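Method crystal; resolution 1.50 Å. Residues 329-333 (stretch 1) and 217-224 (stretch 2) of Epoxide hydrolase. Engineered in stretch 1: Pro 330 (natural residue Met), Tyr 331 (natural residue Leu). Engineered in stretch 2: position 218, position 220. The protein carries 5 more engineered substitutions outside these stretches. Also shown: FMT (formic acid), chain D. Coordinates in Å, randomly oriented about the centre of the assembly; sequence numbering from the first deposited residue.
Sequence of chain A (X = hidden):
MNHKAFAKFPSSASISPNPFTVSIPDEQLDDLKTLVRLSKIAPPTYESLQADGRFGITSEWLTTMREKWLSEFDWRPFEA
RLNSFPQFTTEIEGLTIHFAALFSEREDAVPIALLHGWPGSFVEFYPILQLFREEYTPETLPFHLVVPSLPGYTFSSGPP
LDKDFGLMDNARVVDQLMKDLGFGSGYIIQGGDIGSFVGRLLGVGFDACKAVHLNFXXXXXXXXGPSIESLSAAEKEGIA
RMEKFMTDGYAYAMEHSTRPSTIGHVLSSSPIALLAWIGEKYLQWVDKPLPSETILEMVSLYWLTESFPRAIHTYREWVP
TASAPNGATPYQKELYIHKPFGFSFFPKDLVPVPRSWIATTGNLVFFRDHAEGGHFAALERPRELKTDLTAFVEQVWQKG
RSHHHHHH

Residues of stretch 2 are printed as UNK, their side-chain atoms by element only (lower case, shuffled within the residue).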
# COMPACT_ATOMS: atom_id res chain seq x y z
N THR A 329 7.71 17.91 -20.14
CA THR A 329 8.67 17.30 -21.07
C THR A 329 10.11 17.29 -20.52
O THR A 329 11.06 17.63 -21.24
CB THR A 329 8.58 17.97 -22.48
OG1 THR A 329 9.51 17.35 -23.38
CG2 THR A 329 8.87 19.48 -22.40
N PRO A 330 10.30 16.87 -19.25
CA PRO A 330 11.63 16.93 -18.63
C PRO A 330 12.68 16.03 -19.30
O PRO A 330 13.84 16.43 -19.41
CB PRO A 330 11.37 16.47 -17.19
CG PRO A 330 10.12 15.67 -17.27
CD PRO A 330 9.29 16.33 -18.32
N TYR A 331 12.26 14.85 -19.75
CA TYR A 331 13.17 13.88 -20.36
C TYR A 331 13.73 14.35 -21.71
O TYR A 331 14.85 13.99 -22.08
CB TYR A 331 12.47 12.52 -20.53
CG TYR A 331 12.25 11.77 -19.23
CD1 TYR A 331 11.16 12.05 -18.42
CD2 TYR A 331 13.13 10.76 -18.83
CE1 TYR A 331 10.95 11.36 -17.22
CE2 TYR A 331 12.93 10.07 -17.64
CZ TYR A 331 11.84 10.37 -16.84
OH TYR A 331 11.64 9.69 -15.66
N GLN A 332 12.95 15.16 -22.42
CA GLN A 332 13.35 15.69 -23.72
C GLN A 332 14.10 17.02 -23.60
O GLN A 332 14.79 17.44 -24.52
CB GLN A 332 12.14 15.88 -24.64
CG GLN A 332 11.44 14.58 -25.05
CD GLN A 332 10.54 14.00 -23.97
OE1 GLN A 332 10.07 14.71 -23.08
NE2 GLN A 332 10.31 12.70 -24.04
N LYS A 333 13.94 17.68 -22.45
CA LYS A 333 14.52 18.99 -22.22
C LYS A 333 15.63 18.94 -21.18
O LYS A 333 16.76 18.54 -21.48
CB LYS A 333 13.44 20.01 -21.84
CG LYS A 333 12.52 20.44 -22.99
CD LYS A 333 13.06 21.67 -23.70
CE LYS A 333 12.17 22.08 -24.86
NZ LYS A 333 12.34 21.20 -26.05
N UNK A 217 13.61 2.67 -18.39
CA UNK A 217 13.29 4.09 -18.53
C UNK A 217 11.88 4.36 -18.02
O UNK A 217 10.92 3.72 -18.47
s UNK A 217 13.14 6.34 -20.20
c UNK A 217 13.44 4.55 -19.98
N UNK A 218 11.77 5.31 -17.10
CA UNK A 218 10.54 5.61 -16.37
C UNK A 218 9.64 6.66 -17.05
O UNK A 218 8.64 7.10 -16.48
c UNK A 218 9.74 5.97 -13.97
n UNK A 218 8.92 4.93 -14.13
c UNK A 218 10.90 6.07 -14.95
o UNK A 218 9.60 6.80 -13.07
N UNK A 219 10.00 7.04 -18.28
CA UNK A 219 9.29 8.10 -19.01
C UNK A 219 7.83 7.77 -19.33
O UNK A 219 7.44 6.61 -19.41
s UNK A 219 10.72 7.61 -22.92
c UNK A 219 10.03 8.39 -20.33
c UNK A 219 9.84 7.31 -21.39
c UNK A 219 9.81 9.01 -23.58
N UNK A 220 7.04 8.83 -19.50
CA UNK A 220 5.70 8.70 -20.08
C UNK A 220 5.76 9.07 -21.56
O UNK A 220 6.84 9.37 -22.08
o UNK A 220 5.15 10.93 -19.28
c UNK A 220 4.70 9.59 -19.33
N UNK A 221 4.61 9.04 -22.24
CA UNK A 221 4.55 9.36 -23.67
C UNK A 221 5.13 10.74 -23.99
O UNK A 221 4.81 11.71 -23.31
c UNK A 221 3.11 9.26 -24.17
N UNK A 222 6.02 10.81 -25.00
CA UNK A 222 6.62 12.09 -25.39
C UNK A 222 5.60 13.01 -26.08
O UNK A 222 5.00 12.62 -27.09
c UNK A 222 6.51 9.70 -25.83
c UNK A 222 7.32 10.37 -26.90
c UNK A 222 7.74 11.68 -26.35
N UNK A 223 5.40 14.22 -25.53
CA UNK A 223 4.39 15.18 -26.00
C UNK A 223 4.45 15.47 -27.50
O UNK A 223 3.41 15.50 -28.17
c UNK A 223 4.71 16.45 -25.20
c UNK A 223 6.16 14.76 -24.39
c UNK A 223 5.35 15.95 -23.96
N UNK A 224 5.66 15.66 -28.03
CA UNK A 224 5.85 16.01 -29.44
C UNK A 224 6.06 14.79 -30.34
O UNK A 224 6.65 14.90 -31.42
o UNK A 224 7.71 20.44 -29.59
c UNK A 224 7.00 17.02 -29.59
c UNK A 224 7.90 19.33 -29.05
o UNK A 224 9.02 18.98 -28.60
c UNK A 224 6.73 18.37 -28.93
C FMT D . 15.21 6.93 -16.33
O1 FMT D . 14.29 6.22 -15.92
O2 FMT D . 15.19 7.51 -17.42
O HOH W 1 8.22 11.74 -22.16

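Position 217 carries one carbon and then one sulfur. The sulfur lies 5.3 Å from the centroid of the Tyr 331 ring, 46° off the ring normal, an oblique sulfur-aromatic approach. A single carbon ending in sulfur is Cys 217; its chi1 of -177° is t.

Position 218 has two carbons, the second bearing one oxygen and one nitrogen. Its CB lies 3.8 Å from Tyr 331 OH, a van der Waals approach rather than a polar one. The short amide makes this Asn 218, an engineered residue where the natural sequence has Ala. Its backbone is bonded instead to the formic acid, Asn 218 N donating to FMT O1 over 2.9 Å with an N-H...acceptor angle of 153°. The same ligand brings its O2 to 3.4 Å from Tyr 331 CE2, near the plane of the ring at its edge.

Position 219 shows two carbons, a sulfur and one further carbon. Taken by distance, the atoms form an unbranched chain with sulfur between two carbons, a thioether. The CB stands 4.1 Å from the Tyr 331 ring centroid and only 5° off the normal, which places this CH-pi contact squarely over the face. The closest approach to the ring residue is from the backbone, CA of position 219 to Tyr 331 CZ at 4.0 Å, while the last carbon of the chain reaches Gln 332 NE2 at 3.8 Å. The thioether identifies Met 219, and that last carbon is its CE. Its rotamers are p, t and m.

Position 220 has one carbon and one oxygen, with no side-chain contact to stretch 1. This is Ser 220, engineered in place of Arg, with chi1 of 54° (p). Its carbonyl matters more here: the water donates to Ser 220 O at 2.7 Å and accepts from Gln 332 NE2 at 3.0 Å.

Position 221 has a lone carbon. Its CA-to-CB bond points away from stretch 1, and it touches nothing there; this is Ala 221.

Position 222 has three carbons closing a ring onto its own backbone nitrogen, and its CB lies 3.6 Å from Gln 332 NE2; this is Pro 222.

Position 223 repeats the three-carbon ring. One ring carbon lies 4.1 Å from Thr 329 CB, and another the same distance from Gln 332 OE1. This is Pro 223, the two atoms being its CG and CD, with the opposite pucker, C-gamma exo rather than endo.

Position 224 has three carbons, the third bearing two oxygens, and makes no contact within 4.5 Å. A carboxylate on a two-carbon arm is Glu 224.

The two stretches bury 310 Å² in total without a direct hydrogen bond between them. Tyr 331, itself engineered in place of Leu, supplies a ring face covered by Met 219, and Gln 332 packs against Met 219 and both prolines. Thr 329 OG1 donates to Gln 332 OE1 over 2.7 Å, tying down one end of the amide, while NE2 reaches the water. The direct contact is van der Waals packing, part of it carbon against the amide atoms of Gln 332, and this water supplies a polar link.

Stretch 2 217-224: CNMSAPPE
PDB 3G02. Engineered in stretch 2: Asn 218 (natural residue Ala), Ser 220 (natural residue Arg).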